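PDB 7ANV: ancestral D-type dye decolorizing peroxidase from Geotrichum candidum, which probably uses hydrogen peroxide at a haem iron to oxidise dyes and related substrates, as other dye-decolorizing peroxidases do. Local coordinates for residues E260-K263 with F264-E267; I479-K483 with D484-A488; I408-S411 with W412-P416. All blocks are in the same frame, centred on the assembly; numbering follows the deposited sequence.

Contact 1. Residues E260-K263 with F264-E267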
loop_
_atom_site.group_PDB
_atom_site.type_symbol
_atom_site.label_atom_id
_atom_site.label_comp_id
_atom_site.label_asym_id
_atom_site.label_seq_id
_atom_site.Cartn_x
_atom_site.Cartn_y
_atom_site.Cartn_z
ATOM N N GLU A 260 -16.669 -12.370 -5.996
ATOM C CA GLU A 260 -16.166 -13.586 -5.297
ATOM C C GLU A 260 -16.017 -13.295 -3.795
ATOM O O GLU A 260 -16.467 -14.107 -2.970
ATOM C CB GLU A 260 -14.880 -14.068 -5.973
ATOM C CG GLU A 260 -15.100 -14.620 -7.355
ATOM C CD GLU A 260 -15.096 -13.628 -8.501
ATOM O OE1 GLU A 260 -15.034 -12.381 -8.248
ATOM O OE2 GLU A 260 -15.045 -14.098 -9.652
ATOM N N PHE A 261 -15.465 -12.143 -3.428
ATOM C CA PHE A 261 -15.381 -11.714 -2.012
ATOM C C PHE A 261 -16.796 -11.644 -1.426
ATOM O O PHE A 261 -17.091 -12.159 -0.308
ATOM C CB PHE A 261 -14.633 -10.381 -1.948
ATOM C CG PHE A 261 -14.480 -9.834 -0.562
ATOM C CD1 PHE A 261 -13.452 -10.271 0.251
ATOM C CD2 PHE A 261 -15.326 -8.859 -0.089
ATOM C CE1 PHE A 261 -13.318 -9.771 1.532
ATOM C CE2 PHE A 261 -15.177 -8.344 1.184
ATOM C CZ PHE A 261 -14.159 -8.789 1.984
ATOM N N ASN A 262 -17.691 -10.986 -2.159
ATOM C CA ASN A 262 -19.085 -10.784 -1.693
ATOM C C ASN A 262 -19.762 -12.145 -1.510
ATOM O O ASN A 262 -20.513 -12.309 -0.542
ATOM C CB ASN A 262 -19.837 -9.847 -2.638
ATOM C CG ASN A 262 -19.469 -8.408 -2.372
ATOM O OD1 ASN A 262 -19.181 -8.057 -1.220
ATOM N ND2 ASN A 262 -19.513 -7.590 -3.406
ATOM N N LYS A 263 -19.535 -13.073 -2.435
ATOM C CA LYS A 263 -20.131 -14.428 -2.374
ATOM C C LYS A 263 -19.661 -15.115 -1.095
ATOM O O LYS A 263 -20.472 -15.750 -0.427
ATOM C CB LYS A 263 -19.704 -15.225 -3.602
ATOM C CG LYS A 263 -20.266 -16.624 -3.719
ATOM C CD LYS A 263 -19.766 -17.285 -5.019
ATOM C CE LYS A 263 -20.443 -18.594 -5.362
ATOM N NZ LYS A 263 -19.884 -19.714 -4.572
ATOM N N PHE A 264 -18.384 -14.987 -0.763
ATOM C CA PHE A 264 -17.839 -15.578 0.471
ATOM C C PHE A 264 -18.558 -15.001 1.703
ATOM O O PHE A 264 -18.941 -15.767 2.625
ATOM C CB PHE A 264 -16.335 -15.357 0.480
ATOM C CG PHE A 264 -15.697 -16.011 1.664
ATOM C CD1 PHE A 264 -15.611 -17.389 1.723
ATOM C CD2 PHE A 264 -15.315 -15.268 2.754
ATOM C CE1 PHE A 264 -15.057 -17.999 2.833
ATOM C CE2 PHE A 264 -14.722 -15.874 3.840
ATOM C CZ PHE A 264 -14.617 -17.242 3.883
ATOM N N LEU A 265 -18.711 -13.673 1.781
ATOM C CA LEU A 265 -19.411 -13.071 2.940
ATOM C C LEU A 265 -20.845 -13.621 2.965
ATOM O O LEU A 265 -21.324 -13.990 4.029
ATOM C CB LEU A 265 -19.410 -11.544 2.830
ATOM C CG LEU A 265 -18.037 -10.870 2.839
ATOM C CD1 LEU A 265 -18.227 -9.376 2.874
ATOM C CD2 LEU A 265 -17.171 -11.312 3.997
ATOM N N GLU A 266 -21.506 -13.647 1.815
ATOM C CA GLU A 266 -22.939 -14.030 1.689
ATOM C C GLU A 266 -23.111 -15.464 2.181
ATOM O O GLU A 266 -24.113 -15.765 2.862
ATOM C CB GLU A 266 -23.406 -13.889 0.228
ATOM C CG GLU A 266 -23.512 -12.431 -0.238
ATOM C CD GLU A 266 -23.493 -12.101 -1.743
ATOM O OE1 GLU A 266 -23.214 -12.999 -2.606
ATOM O OE2 GLU A 266 -23.735 -10.909 -2.075
ATOM N N GLU A 267 -22.160 -16.342 1.873
ATOM C CA GLU A 267 -22.266 -17.788 2.227
ATOM C C GLU A 267 -21.859 -18.045 3.688
ATOM O O GLU A 267 -22.057 -19.171 4.170
ATOM C CB GLU A 267 -21.415 -18.604 1.256
ATOM C CG GLU A 267 -22.022 -18.633 -0.139
ATOM C CD GLU A 267 -21.195 -19.360 -1.195
ATOM O OE1 GLU A 267 -19.986 -19.593 -0.966
ATOM O OE2 GLU A 267 -21.742 -19.629 -2.259
#

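Contact 2. Residues I479-K483 with D484-A488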
loop_
_atom_site.group_PDB
_atom_site.type_symbol
_atom_site.label_atom_id
_atom_site.label_comp_id
_atom_site.label_asym_id
_atom_site.label_seq_id
_atom_site.Cartn_x
_atom_site.Cartn_y
_atom_site.Cartn_z
ATOM N N ILE A 479 15.177 15.935 -4.277
ATOM C CA ILE A 479 15.339 16.930 -5.354
ATOM C C ILE A 479 16.830 17.190 -5.554
ATOM O O ILE A 479 17.282 17.171 -6.700
ATOM C CB ILE A 479 14.568 18.221 -5.045
ATOM C CG1 ILE A 479 13.090 17.900 -4.810
ATOM C CG2 ILE A 479 14.770 19.213 -6.180
ATOM C CD1 ILE A 479 12.410 17.226 -5.966
ATOM N N SER A 480 17.579 17.385 -4.480
ATOM C CA SER A 480 19.029 17.679 -4.624
ATOM C C SER A 480 19.728 16.478 -5.270
ATOM O O SER A 480 20.638 16.696 -6.090
ATOM C CB SER A 480 19.616 18.091 -3.312
ATOM O OG SER A 480 19.605 17.039 -2.444
ATOM N N ALA A 481 19.307 15.248 -4.984
ATOM C CA ALA A 481 19.906 14.050 -5.624
ATOM C C ALA A 481 19.587 14.044 -7.131
ATOM O O ALA A 481 20.506 13.778 -7.956
ATOM C CB ALA A 481 19.459 12.785 -4.974
ATOM N N LEU A 482 18.333 14.322 -7.492
ATOM C CA LEU A 482 17.916 14.429 -8.906
ATOM C C LEU A 482 18.808 15.466 -9.615
ATOM O O LEU A 482 19.308 15.149 -10.702
ATOM C CB LEU A 482 16.442 14.808 -8.991
ATOM C CG LEU A 482 15.459 13.719 -8.574
ATOM C CD1 LEU A 482 14.041 14.241 -8.696
ATOM C CD2 LEU A 482 15.623 12.427 -9.387
ATOM N N LYS A 483 19.071 16.619 -8.995
ATOM C CA LYS A 483 19.836 17.732 -9.611
ATOM C C LYS A 483 21.319 17.379 -9.706
ATOM O O LYS A 483 21.926 17.653 -10.770
ATOM C CB LYS A 483 19.702 19.005 -8.780
ATOM C CG LYS A 483 18.387 19.732 -8.943
ATOM C CD LYS A 483 18.217 20.901 -7.994
ATOM C CE LYS A 483 16.964 21.696 -8.276
ATOM N NZ LYS A 483 16.851 22.869 -7.385
ATOM N N ASP A 484 21.898 16.873 -8.616
ATOM C CA ASP A 484 23.371 16.827 -8.424
ATOM C C ASP A 484 23.899 15.450 -8.796
ATOM O O ASP A 484 25.056 15.376 -9.161
ATOM C CB ASP A 484 23.769 17.281 -7.015
ATOM C CG ASP A 484 23.286 18.694 -6.738
ATOM O OD1 ASP A 484 23.106 19.457 -7.707
ATOM O OD2 ASP A 484 23.022 19.009 -5.550
ATOM N N THR A 485 23.082 14.402 -8.826
ATOM C CA THR A 485 23.588 13.045 -9.144
ATOM C C THR A 485 22.927 12.461 -10.402
ATOM O O THR A 485 23.657 11.843 -11.214
ATOM C CB THR A 485 23.397 12.114 -7.948
ATOM O OG1 THR A 485 24.198 12.666 -6.885
ATOM C CG2 THR A 485 23.757 10.691 -8.290
ATOM N N PHE A 486 21.598 12.510 -10.520
ATOM C CA PHE A 486 20.875 11.801 -11.601
ATOM C C PHE A 486 20.961 12.604 -12.905
ATOM O O PHE A 486 21.214 11.988 -13.956
ATOM C CB PHE A 486 19.432 11.507 -11.203
ATOM C CG PHE A 486 19.307 10.419 -10.193
ATOM C CD1 PHE A 486 19.714 10.610 -8.874
ATOM C CD2 PHE A 486 18.763 9.198 -10.546
ATOM C CE1 PHE A 486 19.597 9.594 -7.942
ATOM C CE2 PHE A 486 18.655 8.188 -9.606
ATOM C CZ PHE A 486 19.089 8.377 -8.317
ATOM N N ALA A 487 20.727 13.913 -12.835
ATOM C CA ALA A 487 20.675 14.815 -13.998
ATOM C C ALA A 487 22.097 15.152 -14.446
ATOM O O ALA A 487 23.034 15.017 -13.658
ATOM C CB ALA A 487 19.903 16.068 -13.655
ATOM N N ALA A 488 22.224 15.563 -15.692
ATOM C CA ALA A 488 23.489 15.968 -16.350
ATOM C C ALA A 488 23.269 17.314 -17.048
ATOM O O ALA A 488 22.118 17.710 -17.345
ATOM C CB ALA A 488 23.898 14.913 -17.348
ATOM O OXT ALA A 488 24.254 18.016 -17.326
#

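Contact 3. Residues I408-S411 with W412-P416. With HEM (protoporphyrin IX containing Fe), chain B.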
loop_
_atom_site.group_PDB
_atom_site.type_symbol
_atom_site.label_atom_id
_atom_site.label_comp_id
_atom_site.label_asym_id
_atom_site.label_seq_id
_atom_site.Cartn_x
_atom_site.Cartn_y
_atom_site.Cartn_z
ATOM N N ILE A 408 5.853 -7.020 6.703
ATOM C CA ILE A 408 4.382 -7.018 6.838
ATOM C C ILE A 408 3.796 -8.150 6.023
ATOM O O ILE A 408 2.996 -8.949 6.600
ATOM C CB ILE A 408 3.792 -5.662 6.458
ATOM C CG1 ILE A 408 4.300 -4.576 7.400
ATOM C CG2 ILE A 408 2.270 -5.766 6.462
ATOM C CD1 ILE A 408 4.046 -3.178 6.869
ATOM N N GLN A 409 4.173 -8.267 4.755
ATOM C CA GLN A 409 3.605 -9.332 3.910
ATOM C C GLN A 409 4.028 -10.705 4.443
ATOM O O GLN A 409 3.176 -11.585 4.616
ATOM C CB GLN A 409 4.025 -9.181 2.458
ATOM C CG GLN A 409 3.434 -10.243 1.559
ATOM C CD GLN A 409 1.974 -9.982 1.283
ATOM O OE1 GLN A 409 1.576 -8.933 0.736
ATOM N NE2 GLN A 409 1.150 -10.943 1.666
ATOM N N LYS A 410 5.319 -10.916 4.636
ATOM C CA LYS A 410 5.869 -12.279 4.769
ATOM C C LYS A 410 5.906 -12.755 6.230
ATOM O O LYS A 410 5.624 -13.948 6.445
ATOM C CB LYS A 410 7.239 -12.330 4.110
ATOM C CG LYS A 410 7.199 -12.074 2.613
ATOM C CD LYS A 410 8.488 -12.353 1.906
ATOM C CE LYS A 410 9.456 -11.213 1.984
ATOM N NZ LYS A 410 10.703 -11.529 1.267
ATOM N N SER A 411 6.290 -11.918 7.185
ATOM C CA SER A 411 6.365 -12.294 8.620
ATOM C C SER A 411 5.001 -12.233 9.318
ATOM O O SER A 411 4.853 -12.919 10.323
ATOM C CB SER A 411 7.394 -11.501 9.365
ATOM O OG SER A 411 8.670 -11.845 8.901
ATOM N N TRP A 412 4.068 -11.414 8.830
ATOM C CA TRP A 412 2.797 -11.138 9.520
ATOM C C TRP A 412 1.629 -11.686 8.694
ATOM O O TRP A 412 1.036 -12.699 9.122
ATOM C CB TRP A 412 2.681 -9.634 9.834
ATOM C CG TRP A 412 3.694 -9.127 10.821
ATOM C CD1 TRP A 412 4.508 -9.864 11.622
ATOM C CD2 TRP A 412 3.912 -7.755 11.189
ATOM N NE1 TRP A 412 5.262 -9.043 12.431
ATOM C CE2 TRP A 412 4.911 -7.743 12.187
ATOM C CE3 TRP A 412 3.392 -6.529 10.757
ATOM C CZ2 TRP A 412 5.384 -6.561 12.752
ATOM C CZ3 TRP A 412 3.858 -5.359 11.319
ATOM C CH2 TRP A 412 4.841 -5.380 12.316
ATOM N N ALA A 413 1.302 -11.077 7.566
ATOM C CA ALA A 413 0.120 -11.470 6.764
ATOM C C ALA A 413 0.181 -12.952 6.372
ATOM O O ALA A 413 -0.857 -13.644 6.435
ATOM C CB ALA A 413 -0.005 -10.556 5.576
ATOM N N ASN A 414 1.355 -13.441 5.961
ATOM C CA ASN A 414 1.534 -14.837 5.481
ATOM C C ASN A 414 1.815 -15.845 6.604
ATOM O O ASN A 414 2.127 -16.999 6.282
ATOM C CB ASN A 414 2.672 -14.917 4.455
ATOM C CG ASN A 414 2.390 -14.129 3.186
ATOM O OD1 ASN A 414 1.272 -13.654 2.956
ATOM N ND2 ASN A 414 3.396 -14.045 2.329
ATOM N N ASN A 415 1.803 -15.413 7.864
ATOM C CA ASN A 415 2.236 -16.264 8.975
ATOM C C ASN A 415 1.018 -16.635 9.796
ATOM O O ASN A 415 0.485 -15.783 10.515
ATOM C CB ASN A 415 3.289 -15.539 9.788
ATOM C CG ASN A 415 3.809 -16.416 10.891
ATOM O OD1 ASN A 415 3.279 -17.487 11.138
ATOM N ND2 ASN A 415 4.823 -15.915 11.582
ATOM N N PRO A 416 0.529 -17.889 9.702
ATOM C CA PRO A 416 -0.701 -18.282 10.406
ATOM C C PRO A 416 -0.550 -18.340 11.933
ATOM O O PRO A 416 -1.574 -18.516 12.631
ATOM C CB PRO A 416 -1.037 -19.649 9.823
ATOM C CG PRO A 416 0.277 -20.176 9.355
ATOM C CD PRO A 416 1.100 -18.990 8.914
HETATM C CHA HEM B . -5.059 -0.742 5.970
HETATM C CHB HEM B . -7.446 -2.766 2.272
HETATM C CHC HEM B . -3.198 -4.487 0.528
HETATM C CHD HEM B . -0.950 -2.776 4.465
HETATM C C1A HEM B . -6.059 -1.139 5.100
HETATM C C2A HEM B . -7.428 -0.803 5.237
HETATM C C3A HEM B . -8.108 -1.382 4.213
HETATM C C4A HEM B . -7.149 -2.061 3.411
HETATM C CMA HEM B . -9.598 -1.288 3.925
HETATM C CAA HEM B . -8.060 -0.007 6.374
HETATM C CBA HEM B . -7.897 1.500 6.284
HETATM C CGA HEM B . -6.861 2.065 7.213
HETATM O O1A HEM B . -6.648 1.672 8.375
HETATM O O2A HEM B . -6.221 2.983 6.810
HETATM C C1B HEM B . -6.475 -3.407 1.479
HETATM C C2B HEM B . -6.771 -4.069 0.245
HETATM C C3B HEM B . -5.598 -4.538 -0.269
HETATM C C4B HEM B . -4.539 -4.141 0.700
HETATM C CMB HEM B . -8.128 -4.232 -0.381
HETATM C CAB HEM B . -5.309 -5.252 -1.535
HETATM C CBB HEM B . -6.093 -5.225 -2.641
HETATM C C1C HEM B . -2.198 -4.196 1.469
HETATM C C2C HEM B . -0.857 -4.605 1.408
HETATM C C3C HEM B . -0.242 -4.137 2.555
HETATM C C4C HEM B . -1.222 -3.428 3.300
HETATM C CMC HEM B . -0.233 -5.413 0.279
HETATM C CAC HEM B . 1.135 -4.283 3.034
HETATM C CBC HEM B . 1.927 -5.272 2.646
HETATM C C1D HEM B . -1.912 -2.031 5.146
HETATM C C2D HEM B . -1.535 -1.265 6.347
HETATM C C3D HEM B . -2.694 -0.716 6.769
HETATM C C4D HEM B . -3.750 -1.149 5.827
HETATM C CMD HEM B . -0.177 -1.084 7.017
HETATM C CAD HEM B . -2.873 0.182 7.973
HETATM C CBD HEM B . -3.026 -0.601 9.289
HETATM C CGD HEM B . -3.062 0.316 10.475
HETATM O O1D HEM B . -3.971 0.097 11.315
HETATM O O2D HEM B . -2.201 1.218 10.644
HETATM N NA HEM B . -5.890 -1.913 3.960
HETATM N NB HEM B . -5.151 -3.461 1.692
HETATM N NC HEM B . -2.428 -3.519 2.647
HETATM N ND HEM B . -3.239 -1.980 4.879
HETATM FE FE HEM B . -4.190 -2.730 3.379
HETATM O O HOH W 1 6.270 -14.029 12.229
#

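Contact 1. Residues E260-K263 with F264-E267
Side chains one helical turn apart meet along helix 258-267, which follows strand 247-256 of the sheet 366-372/391-398/247-256/466-476: Phe261 touches Leu265 on the buried face, and Lys263 pairs with Glu267 on the outer one. The example illustrates how i to i+4 spacing sorts contacts by face. Four backbone bonds set that spacing, among them Leu265 N to Phe261 O at 3.0 Å and Glu266 N to Asn262 O at 2.9 Å.

On the apolar side Leu265 CG lies over one face of the Phe261 ring, and Leu265 CD1 comes 3.6 Å from Phe261 CE2. The ring meets it because Phe261 CG stands anti to the backbone N (chi1 180°), which carries the phenyl away from the helix axis and alongside the next turn.

On the polar side Lys263 runs extended and then bends at its last torsion (chi4 -79°), turning NZ toward the Glu267 carboxylate. Lys263 NZ reaches Glu267 OE2 at 3.0 Å in a salt bridge, approaching on the syn side and 24° out of the carboxylate plane. Glu266, by contrast, folds CG against the Asn262 carbonyl (CG to Asn262 O, 3.0 Å), while its OE1 forms a salt bridge with Lys384.

The buried face rests on helix 279-291, where Leu286 and Leu290 receive Leu265 and Leu290 also touches Phe261. Phe195 stacks on the Phe261 ring and Phe465, just before strand 466-476, meets it edge-to-face, so the helix packs between helix 279-291 and the approach to that strand.

Contact 2. Residues I479-K483 with D484-A488
The backbone of helix 479-486 widens into a pi-type turn as it ends, so that the carbonyl of Ala481 takes two N-H groups, Thr485 N at 2.8 Å and Phe486 N at 3.1 Å, before Ala487 N bonds to Leu482 O at 2.8 Å. The shift from i+4 to i+5 partners comes in the last turn, and Ala487 is the first residue to leave helical backbone angles.

The side chains follow this backbone. The Phe486 ring is brought beside the same carbonyl, with Ala481 O lying in the ring plane at its edge, 3.4 Å from Phe486 CD1. Around the ring, Leu482 CD2 approaches Phe486 CG at 4.3 Å and the Ala481 methyl stands near Phe486 CE1, both as loose apolar contacts. On the outer side Asp484 CG stays beside its own backbone N (chi1 -59°), which lays the carboxylate along the preceding turn, with Asp484 CB 3.3 Å from Ser480 O.

The carbonyls of Thr485 and Phe486 bond to Arg35, and the terminal carboxylate of Ala488 forms a salt bridge with Lys36. These cationic partners probably offset the negative end of the helix dipole together with the chain-end charge.

Contact 3. Residues I408-S411 with W412-P416
Ile408 lays its CG1 branch obliquely against the benzo part of the Trp412 indole, 4.0 Å from Trp412 CE3, while its CG2 methyl comes 3.9 Å from CBC of a haem vinyl group. One residue near the end of helix 405-413 thus touches an aromatic neighbour with one branch and the cofactor with the other. The wider turn here gives Ile408 O a nearly straight bond from Ala413 N at 2.9 Å, with a weak one from Trp412 N.

Gln409 likewise faces two ways. With CG turned directly opposite the backbone N (chi1 -179°), a bend at chi2 brings the amide back toward the helix end. Gln409 NE2 donates to Asn414 OD1 at 3.0 Å; the acceptor lies in the Gln409 amide plane, whereas the donor is tilted 33° from the Asn414 carbonyl plane. The amide planes are 42° apart. Gln409 OE1 comes 4.0 Å from the haem methyl CMC.

Beyond the helix, Asn415 ND2 donates to Ser411 O at 3.2 Å, and a water also donates to that carbonyl; the same water weakly accepts from Asn415 ND2, and Asn415 OD1 accepts from Asn417 N.

Each amide has further partners: Gln409 NE2 also donates to Ile434 O, Asn414 OD1 also accepts from Gln436 N, and Asn414 ND2 bonds to Leu115 O. These bonds fix the rotation of both amides and hold Gln409 in place beside the haem.

Overall arrangement
From the N terminus the chain first reaches contact 1, directly after strand 247-256, then contact 3 after strand 391-398, and lastly contact 2 after strand 466-476, at the C terminus. Those three strands adjoin one another in a single antiparallel sheet. Each contact closes just one or two helical turns; they follow in series, and none nests in or crosses another. Contact 3 borders the haem, whereas Phe261 of contact 1 has its side chain about 8 Å from it; the centres of contacts 1 and 3 are about 23 Å apart. Contact 2 lies on the opposite side of the chain's centre from contact 1, joining the C terminus to helix 31-41 and strand 78-84.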